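Local coordinates for protein-glutamine gamma-glutamyltransferase (Pseudomonas aeruginosa PAO1, PDB 6G49) that displays transglutaminase activity in vitro through its periplasmic domain and is critical for viability, possibly through an essential function linked to the cell wall, at residues Asp229-Phe234 / Ala247-Phe252; Phe252-Ala257 / Val290-Pro295; Gln196-Pro201 / Val205-Gln210. All blocks are in the same frame, centred on the assembly; numbering follows the deposited sequence. Where two conformers were deposited one is given.

Interaction 1: Asp229-Phe234 / Ala247-Phe252; sequences DGVDDF and AGAMAF. With PO4 (phosphate ion), chain E.
The F234 ring meets A249 at its edge, with A249 CB near the ring plane and 3.9 Å from F234 CD2. Other rings surround F234: Y246 packs edge-to-face with it, and H245 and F217 meet it at oblique angles. The F252 ring receives V231 obliquely, and the closest approach is V231 CG2 to F252 CD2 at 4.1 Å. V231 lies between the two rings and carries the largest share of the contact. V231 CG1 points away from the backbone N (chi1 174°) and reaches A249 CB at 3.9 Å. The same methyl also borders the F252 ring, near CG and CD1. A249 CB is therefore shared, touched by V231 CG1 and by F234 CD2. The CA atoms of V231 and A249 are 5.5 Å apart, consistent with the small side chain of the alanine. The short helical segments cross at -110°, and their axes approach to 9.9 Å.

The polar groups of 229-234 have other partners. D232 accepts bonds from the backbone N of R186 and of A187, and D229 OD1 from that of N184. At the start of the helix D229 N donates to phosphate O3 at 3.0 Å, with an N-H...O angle of 146°. D233 OD2 lies 2.5 Å from phosphate O3, and D229 OD2 lies 2.7 Å from phosphate O1. In each pair an acid group probably holds a proton and donates it. The phosphate probably comes from the crystallisation liquor. The chemistry implies a divided helix: one side is apolar and buried against helix 243-256, which carries the presumed nucleophile C243, while acidic groups meet the anion elsewhere.

Interaction 2: Phe252-Ala257 / Val290-Pro295; sequences FVLRAA and VEYWQP
The last turns of helix 243-256 pass beside strand 286-294, with the CA atoms of L254 and Y292 7.9 Å apart, so side chains alone bridge the gap. L254 does this with one methyl group. L254 CD1 lies 4.0 Å from Y292 CB and 4.1 Å from V290 CG1. L254 CG is anti to the carbonyl carbon (chi1 -68°), and CD1 continues the chain in an extended line (chi2 177°), reaching the strand. V290 and Y292 are two residues apart, so both start on the strand face turned to the helix. Y292 then takes a different course. Its CG sits between the backbone N and the carbonyl carbon (chi1 69°), and the ring leads away from the helix. L254 therefore rests mainly at the CB of the tyrosine and meets the ring only obliquely. The contact is small, apolar and buried.

The other face of the strand is polar at E291, whose carboxylate forms salt bridges with R74, R164 and R262. R255 turns elsewhere and donates to the backbone oxygens of E79, Q178 and A261. Helix 201-214 packs against the contact, with V205 touching both L254 and Y292. Strand 286-294 lies between strands 261-265 and 298-302, and it carries the presumed catalytic H287 near its start. The contact thus joins the C-terminal end of the nucleophile helix to the sheet, as in the papain-like core of transglutaminases.

Interaction 3: Gln196-Pro201 / Val205-Gln210; sequences QAHAQP and VAALLQ
H198 sets its ring beside A207 through chi1 -51°, with CG anti to the carbonyl carbon, and chi2 -80°, which stands the ring plane nearly at right angles to the plane of CA, CB and CG. This places H198 NE2 3.5 Å from A207 CB. The A207 methyl also lies 3.9 Å from H198 CD2, so it meets the outer corner of the imidazole, approaching obliquely. One face of the same ring is taken by A197 CB, 3.5 Å above the plane of the H198 ring and toward the rim. H198 thus lies between alanines from two successive helices, and it also touches A203 and L204.

The second link is a backbone bond. V205 N donates to P201 O at 2.9 Å, and the bond is almost straight, with an N-H...O angle of 176°. It is an i to i+4 bond of the first turn of helix 201-214. V205 CG2 packs beside the same oxygen, 3.4 Å from P201 O. V205 CG1 is anti to the backbone N, which leaves CG2 on the side of that carbonyl. P201 touches I259 and Q294 on another side.

The chain leaves helical angles at H198. Q200 then takes the N-cap position and P201 opens the next helix. Proline is at home in a first turn, where its nitrogen needs no helical acceptor. This is a short connection between two successive helices, 185-197 and 201-214. It belongs to the helical part of the transglutaminase-like fold, and V205 passes from it into the core against M250.

Overall arrangement
Along the chain interaction 3 comes first, then interaction 1, then interaction 2. All belong to the transglutaminase-like part of the protein. Helix 243-256 serves both interaction 1 and interaction 2, which share F252 and have centres about 13 Å apart. The centre of interaction 3 lies about 10 Å from that of interaction 2 and about 16 Å from that of interaction 1. Interactions 2 and 3 touch, and M250 reaches L208 and L209, so the three form one continuous apolar body. Helix 230-238, helix 201-214 and strand 286-294 thereby all meet helix 243-256. That helix begins with C243, and the strand carries H287; both are assigned to the active site by similarity. Helix and strand pack together here.

Interaction 1: Asp229-Phe234 / Ala247-Phe252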
loop_
_atom_site.group_PDB
_atom_site.type_symbol
_atom_site.label_atom_id
_atom_site.label_comp_id
_atom_site.label_asym_id
_atom_site.label_seq_id
_atom_site.Cartn_x
_atom_site.Cartn_y
_atom_site.Cartn_z
ATOM N N ASP A 229 0.971 14.790 -17.625
ATOM C CA ASP A 229 1.759 13.584 -17.663
ATOM C C ASP A 229 2.484 13.439 -16.316
ATOM O O ASP A 229 3.712 13.540 -16.252
ATOM C CB ASP A 229 2.719 13.539 -18.833
ATOM C CG ASP A 229 1.970 13.683 -20.146
ATOM O OD1 ASP A 229 1.204 12.774 -20.489
ATOM O OD2 ASP A 229 2.098 14.742 -20.769
ATOM N N GLY A 230 1.704 13.199 -15.268
ATOM C CA GLY A 230 2.194 13.289 -13.887
ATOM C C GLY A 230 3.225 12.232 -13.536
ATOM O O GLY A 230 4.132 12.438 -12.703
ATOM N N VAL A 231 3.061 11.016 -14.055
ATOM C CA VAL A 231 4.014 9.977 -13.779
ATOM C C VAL A 231 5.347 10.338 -14.451
ATOM O O VAL A 231 6.417 10.211 -13.859
ATOM C CB VAL A 231 3.500 8.593 -14.223
ATOM C CG1 VAL A 231 4.533 7.498 -14.075
ATOM C CG2 VAL A 231 2.231 8.253 -13.463
ATOM N N ASP A 232 5.312 10.726 -15.729
ATOM C CA ASP A 232 6.559 11.145 -16.437
ATOM C C ASP A 232 7.243 12.289 -15.663
ATOM O O ASP A 232 8.466 12.244 -15.509
ATOM C CB ASP A 232 6.216 11.644 -17.847
ATOM C CG ASP A 232 5.870 10.570 -18.852
ATOM O OD1 ASP A 232 5.777 9.394 -18.431
ATOM O OD2 ASP A 232 5.657 10.938 -20.090
ATOM N N ASP A 233 6.468 13.304 -15.314
ATOM C CA ASP A 233 7.011 14.534 -14.669
ATOM C C ASP A 233 7.742 14.153 -13.369
ATOM O O ASP A 233 8.869 14.608 -13.070
ATOM C CB ASP A 233 5.935 15.596 -14.463
ATOM C CG ASP A 233 5.390 16.176 -15.772
ATOM O OD1 ASP A 233 5.989 15.914 -16.827
ATOM O OD2 ASP A 233 4.314 16.771 -15.702
ATOM N N PHE A 234 7.114 13.289 -12.571
ATOM C CA PHE A 234 7.720 12.806 -11.346
ATOM C C PHE A 234 8.953 11.964 -11.629
ATOM O O PHE A 234 10.001 12.182 -11.034
ATOM C CB PHE A 234 6.694 12.060 -10.482
ATOM C CG PHE A 234 7.339 11.265 -9.383
ATOM C CD1 PHE A 234 7.883 11.901 -8.255
ATOM C CD2 PHE A 234 7.360 9.883 -9.415
ATOM C CE1 PHE A 234 8.486 11.157 -7.252
ATOM C CE2 PHE A 234 7.953 9.132 -8.411
ATOM C CZ PHE A 234 8.494 9.770 -7.297
ATOM N N ALA A 247 4.578 5.085 -5.139
ATOM C CA ALA A 247 3.762 3.870 -5.278
ATOM C C ALA A 247 3.013 3.879 -6.626
ATOM O O ALA A 247 2.993 2.864 -7.309
ATOM C CB ALA A 247 2.783 3.724 -4.137
ATOM N N GLY A 248 2.382 5.000 -6.937
ATOM C CA GLY A 248 1.605 5.151 -8.183
ATOM C C GLY A 248 2.488 5.039 -9.378
ATOM O O GLY A 248 2.186 4.296 -10.341
ATOM N N ALA A 249 3.674 5.668 -9.338
ATOM C CA ALA A 249 4.557 5.575 -10.505
ATOM C C ALA A 249 5.107 4.179 -10.687
ATOM O O ALA A 249 5.176 3.649 -11.831
ATOM C CB ALA A 249 5.701 6.556 -10.440
ATOM N N MET A 250 5.464 3.492 -9.605
ATOM C CA MET A 250 5.961 2.147 -9.714
ATOM C C MET A 250 4.857 1.227 -10.242
ATOM O O MET A 250 5.135 0.378 -11.119
ATOM C CB MET A 250 6.451 1.575 -8.392
ATOM C CG MET A 250 7.111 0.255 -8.516
ATOM S SD MET A 250 7.769 -0.347 -6.922
ATOM C CE MET A 250 8.566 -1.869 -7.407
ATOM N N ALA A 251 3.638 1.353 -9.702
ATOM C CA ALA A 251 2.549 0.502 -10.178
ATOM C C ALA A 251 2.282 0.759 -11.673
ATOM O O ALA A 251 2.044 -0.202 -12.436
ATOM C CB ALA A 251 1.310 0.693 -9.352
ATOM N N PHE A 252 2.306 2.017 -12.089
ATOM C CA PHE A 252 2.136 2.398 -13.509
ATOM C C PHE A 252 3.145 1.663 -14.379
ATOM O O PHE A 252 2.757 1.016 -15.378
ATOM C CB PHE A 252 2.253 3.898 -13.694
ATOM C CG PHE A 252 2.034 4.343 -15.111
ATOM C CD1 PHE A 252 3.017 4.170 -16.066
ATOM C CD2 PHE A 252 0.837 4.918 -15.454
ATOM C CE1 PHE A 252 2.784 4.548 -17.382
ATOM C CE2 PHE A 252 0.592 5.310 -16.779
ATOM C CZ PHE A 252 1.584 5.143 -17.724
HETATM P P PO4 E . 3.571 17.545 -18.999
HETATM O O1 PO4 E . 2.637 17.273 -20.154
HETATM O O2 PO4 E . 4.902 16.860 -19.321
HETATM O O3 PO4 E . 2.924 17.022 -17.729
HETATM O O4 PO4 E . 3.789 19.025 -18.730
#

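Interaction 2: Phe252-Ala257 / Val290-Pro295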
loop_
_atom_site.group_PDB
_atom_site.type_symbol
_atom_site.label_atom_id
_atom_site.label_comp_id
_atom_site.label_asym_id
_atom_site.label_seq_id
_atom_site.Cartn_x
_atom_site.Cartn_y
_atom_site.Cartn_z
ATOM N N PHE A 252 2.306 2.017 -12.089
ATOM C CA PHE A 252 2.136 2.398 -13.509
ATOM C C PHE A 252 3.145 1.663 -14.379
ATOM O O PHE A 252 2.757 1.016 -15.378
ATOM C CB PHE A 252 2.253 3.898 -13.694
ATOM C CG PHE A 252 2.034 4.343 -15.111
ATOM C CD1 PHE A 252 3.017 4.170 -16.066
ATOM C CD2 PHE A 252 0.837 4.918 -15.454
ATOM C CE1 PHE A 252 2.784 4.548 -17.382
ATOM C CE2 PHE A 252 0.592 5.310 -16.779
ATOM C CZ PHE A 252 1.584 5.143 -17.724
ATOM N N VAL A 253 4.429 1.769 -14.029
ATOM C CA VAL A 253 5.490 1.205 -14.862
ATOM C C VAL A 253 5.364 -0.307 -14.904
ATOM O O VAL A 253 5.498 -0.920 -15.970
ATOM C CB VAL A 253 6.890 1.659 -14.414
ATOM C CG1 VAL A 253 7.992 0.950 -15.200
ATOM C CG2 VAL A 253 7.006 3.137 -14.581
ATOM N N LEU A 254 5.028 -0.952 -13.766
ATOM C CA LEU A 254 4.854 -2.422 -13.752
ATOM C C LEU A 254 3.708 -2.833 -14.679
ATOM O O LEU A 254 3.880 -3.787 -15.489
ATOM C CB LEU A 254 4.640 -2.931 -12.325
ATOM C CG LEU A 254 5.825 -2.824 -11.371
ATOM C CD1 LEU A 254 5.419 -3.303 -10.001
ATOM C CD2 LEU A 254 7.059 -3.571 -11.852
ATOM N N ARG A 255 2.591 -2.150 -14.627
ATOM C CA ARG A 255 1.475 -2.505 -15.448
ATOM C C ARG A 255 1.846 -2.300 -16.914
ATOM O O ARG A 255 1.442 -3.141 -17.789
ATOM C CB ARG A 255 0.277 -1.622 -15.182
ATOM C CG ARG A 255 -0.396 -1.906 -13.844
ATOM C CD ARG A 255 -1.721 -1.212 -13.749
ATOM N NE ARG A 255 -2.415 -1.567 -12.495
ATOM C CZ ARG A 255 -3.640 -1.268 -12.165
ATOM N NH1 ARG A 255 -4.418 -0.509 -12.934
ATOM N NH2 ARG A 255 -4.135 -1.800 -11.024
ATOM N N ALA A 256 2.570 -1.223 -17.211
ATOM C CA ALA A 256 2.962 -0.935 -18.614
ATOM C C ALA A 256 3.958 -1.979 -19.108
ATOM O O ALA A 256 4.051 -2.159 -20.358
ATOM C CB ALA A 256 3.461 0.467 -18.771
ATOM N N ALA A 257 4.680 -2.654 -18.233
ATOM C CA ALA A 257 5.610 -3.722 -18.562
ATOM C C ALA A 257 4.915 -5.099 -18.579
ATOM O O ALA A 257 5.578 -6.105 -18.680
ATOM C CB ALA A 257 6.737 -3.780 -17.576
ATOM N N VAL A 290 3.166 -0.846 -2.928
ATOM C CA VAL A 290 2.815 -1.602 -4.162
ATOM C C VAL A 290 2.749 -3.090 -3.819
ATOM O O VAL A 290 3.483 -3.612 -2.994
ATOM C CB VAL A 290 3.830 -1.319 -5.282
ATOM C CG1 VAL A 290 3.561 -2.171 -6.536
ATOM C CG2 VAL A 290 3.827 0.153 -5.624
ATOM N N GLU A 291 1.898 -3.805 -4.552
ATOM C CA GLU A 291 2.054 -5.278 -4.681
ATOM C C GLU A 291 1.887 -5.643 -6.146
ATOM O O GLU A 291 1.104 -5.009 -6.906
ATOM C CB GLU A 291 1.140 -6.061 -3.739
ATOM C CG GLU A 291 -0.329 -5.845 -3.959
ATOM C CD GLU A 291 -1.210 -6.495 -2.899
ATOM O OE1 GLU A 291 -2.436 -6.412 -3.014
ATOM O OE2 GLU A 291 -0.657 -7.055 -1.943
ATOM N N TYR A 292 2.614 -6.682 -6.531
ATOM C CA TYR A 292 2.587 -7.171 -7.890
ATOM C C TYR A 292 2.433 -8.695 -7.851
ATOM O O TYR A 292 2.811 -9.382 -6.890
ATOM C CB TYR A 292 3.829 -6.732 -8.668
ATOM C CG TYR A 292 5.128 -7.374 -8.237
ATOM C CD1 TYR A 292 5.802 -6.971 -7.080
ATOM C CD2 TYR A 292 5.614 -8.469 -8.915
ATOM C CE1 TYR A 292 6.943 -7.655 -6.658
ATOM C CE2 TYR A 292 6.768 -9.130 -8.503
ATOM C CZ TYR A 292 7.421 -8.725 -7.381
ATOM O OH TYR A 292 8.549 -9.433 -7.078
ATOM N N TRP A 293 1.991 -9.225 -8.987
ATOM C CA TRP A 293 1.663 -10.629 -9.087
ATOM C C TRP A 293 2.585 -11.312 -10.083
ATOM O O TRP A 293 2.902 -10.777 -11.145
ATOM C CB TRP A 293 0.205 -10.799 -9.541
ATOM C CG TRP A 293 -0.231 -12.236 -9.544
ATOM C CD1 TRP A 293 -0.719 -12.970 -8.491
ATOM C CD2 TRP A 293 -0.161 -13.134 -10.671
ATOM N NE1 TRP A 293 -0.910 -14.271 -8.892
ATOM C CE2 TRP A 293 -0.567 -14.397 -10.208
ATOM C CE3 TRP A 293 0.255 -12.981 -11.993
ATOM C CZ2 TRP A 293 -0.625 -15.516 -11.043
ATOM C CZ3 TRP A 293 0.235 -14.095 -12.816
ATOM C CH2 TRP A 293 -0.260 -15.320 -12.353
ATOM N N GLN A 294 2.888 -12.550 -9.740
ATOM C CA GLN A 294 3.563 -13.442 -10.709
ATOM C C GLN A 294 3.086 -14.860 -10.446
ATOM O O GLN A 294 2.609 -15.223 -9.375
ATOM C CB GLN A 294 5.078 -13.297 -10.588
ATOM C CG GLN A 294 5.657 -13.927 -9.338
ATOM C CD GLN A 294 7.057 -13.436 -9.128
ATOM O OE1 GLN A 294 7.338 -12.682 -8.195
ATOM N NE2 GLN A 294 7.934 -13.837 -10.035
ATOM N N PRO A 295 3.163 -15.721 -11.475
ATOM C CA PRO A 295 2.801 -17.121 -11.303
ATOM C C PRO A 295 3.539 -17.792 -10.150
ATOM O O PRO A 295 4.670 -17.501 -9.881
ATOM C CB PRO A 295 3.224 -17.740 -12.655
ATOM C CG PRO A 295 3.085 -16.600 -13.649
ATOM C CD PRO A 295 3.515 -15.370 -12.866
#

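Interaction 3: Gln196-Pro201 / Val205-Gln210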
loop_
_atom_site.group_PDB
_atom_site.type_symbol
_atom_site.label_atom_id
_atom_site.label_comp_id
_atom_site.label_asym_id
_atom_site.label_seq_id
_atom_site.Cartn_x
_atom_site.Cartn_y
_atom_site.Cartn_z
ATOM N N GLN A 196 11.853 -5.621 -22.042
ATOM C CA GLN A 196 12.828 -6.203 -23.019
ATOM C C GLN A 196 14.097 -6.651 -22.298
ATOM O O GLN A 196 14.656 -7.641 -22.691
ATOM C CB GLN A 196 13.163 -5.195 -24.124
ATOM C CG GLN A 196 11.985 -4.905 -25.059
ATOM C CD GLN A 196 11.216 -6.127 -25.532
ATOM O OE1 GLN A 196 10.083 -6.385 -25.111
ATOM N NE2 GLN A 196 11.816 -6.895 -26.431
ATOM N N ALA A 197 14.526 -5.934 -21.247
ATOM C CA ALA A 197 15.736 -6.258 -20.528
ATOM C C ALA A 197 15.538 -7.347 -19.476
ATOM O O ALA A 197 16.522 -7.979 -19.114
ATOM C CB ALA A 197 16.321 -5.025 -19.909
ATOM N N HIS A 198 14.323 -7.513 -18.918
ATOM C CA HIS A 198 14.130 -8.395 -17.744
ATOM C C HIS A 198 12.881 -9.243 -17.956
ATOM O O HIS A 198 11.742 -8.773 -17.800
ATOM C CB HIS A 198 14.032 -7.575 -16.432
ATOM C CG HIS A 198 15.146 -6.599 -16.260
ATOM N ND1 HIS A 198 16.384 -6.973 -15.801
ATOM C CD2 HIS A 198 15.203 -5.281 -16.488
ATOM C CE1 HIS A 198 17.168 -5.911 -15.767
ATOM N NE2 HIS A 198 16.470 -4.865 -16.197
ATOM N N ALA A 199 13.111 -10.500 -18.335
ATOM C CA ALA A 199 12.071 -11.471 -18.563
ATOM C C ALA A 199 11.343 -11.815 -17.271
ATOM O O ALA A 199 10.152 -12.073 -17.289
ATOM C CB ALA A 199 12.695 -12.729 -19.142
ATOM N N GLN A 200 12.097 -11.919 -16.172
ATOM C CA GLN A 200 11.566 -12.362 -14.910
ATOM C C GLN A 200 11.017 -11.140 -14.169
ATOM O O GLN A 200 11.718 -10.130 -14.041
ATOM C CB GLN A 200 12.629 -13.034 -14.063
ATOM C CG GLN A 200 13.252 -14.251 -14.728
ATOM C CD GLN A 200 13.948 -15.093 -13.685
ATOM O OE1 GLN A 200 13.427 -15.300 -12.591
ATOM N NE2 GLN A 200 15.145 -15.570 -14.007
ATOM N N PRO A 201 9.741 -11.182 -13.731
ATOM C CA PRO A 201 9.142 -10.060 -12.999
ATOM C C PRO A 201 10.032 -9.598 -11.838
ATOM O O PRO A 201 10.170 -8.389 -11.668
ATOM C CB PRO A 201 7.835 -10.651 -12.468
ATOM C CG PRO A 201 7.471 -11.686 -13.510
ATOM C CD PRO A 201 8.793 -12.300 -13.894
ATOM N N VAL A 205 11.245 -5.762 -11.288
ATOM C CA VAL A 205 10.923 -5.018 -10.053
ATOM C C VAL A 205 12.230 -4.521 -9.422
ATOM O O VAL A 205 12.352 -3.347 -9.018
ATOM C CB VAL A 205 10.127 -5.905 -9.098
ATOM C CG1 VAL A 205 10.112 -5.309 -7.678
ATOM C CG2 VAL A 205 8.718 -6.064 -9.644
ATOM N N ALA A 206 13.224 -5.399 -9.300
ATOM C CA ALA A 206 14.540 -4.963 -8.720
ATOM C C ALA A 206 15.181 -3.834 -9.520
ATOM O O ALA A 206 15.711 -2.894 -8.928
ATOM C CB ALA A 206 15.470 -6.157 -8.590
ATOM N N ALA A 207 15.119 -3.882 -10.852
ATOM C CA ALA A 207 15.721 -2.868 -11.675
ATOM C C ALA A 207 14.998 -1.524 -11.463
ATOM O O ALA A 207 15.628 -0.430 -11.397
ATOM C CB ALA A 207 15.710 -3.296 -13.129
ATOM N N LEU A 208 13.653 -1.587 -11.327
ATOM C CA LEU A 208 12.924 -0.394 -11.087
ATOM C C LEU A 208 13.253 0.196 -9.702
ATOM O O LEU A 208 13.406 1.431 -9.573
ATOM C CB LEU A 208 11.435 -0.741 -11.257
ATOM C CG LEU A 208 10.436 0.386 -11.218
ATOM C CD1 LEU A 208 10.815 1.562 -12.088
ATOM C CD2 LEU A 208 9.051 -0.134 -11.641
ATOM N N LEU A 209 13.336 -0.653 -8.666
ATOM C CA LEU A 209 13.693 -0.183 -7.320
ATOM C C LEU A 209 15.077 0.481 -7.369
ATOM O O LEU A 209 15.351 1.491 -6.701
ATOM C CB LEU A 209 13.662 -1.356 -6.362
ATOM C CG LEU A 209 12.271 -1.855 -6.023
ATOM C CD1 LEU A 209 12.414 -3.117 -5.172
ATOM C CD2 LEU A 209 11.466 -0.753 -5.326
ATOM N N GLN A 210 15.969 -0.067 -8.199
ATOM C CA GLN A 210 17.310 0.465 -8.313
ATOM C C GLN A 210 17.295 1.890 -8.874
ATOM O O GLN A 210 18.151 2.748 -8.525
ATOM C CB GLN A 210 18.160 -0.464 -9.188
ATOM C CG GLN A 210 18.835 -1.577 -8.405
ATOM C CD GLN A 210 19.816 -2.248 -9.334
ATOM O OE1 GLN A 210 21.020 -1.962 -9.321
ATOM N NE2 GLN A 210 19.283 -3.057 -10.231
#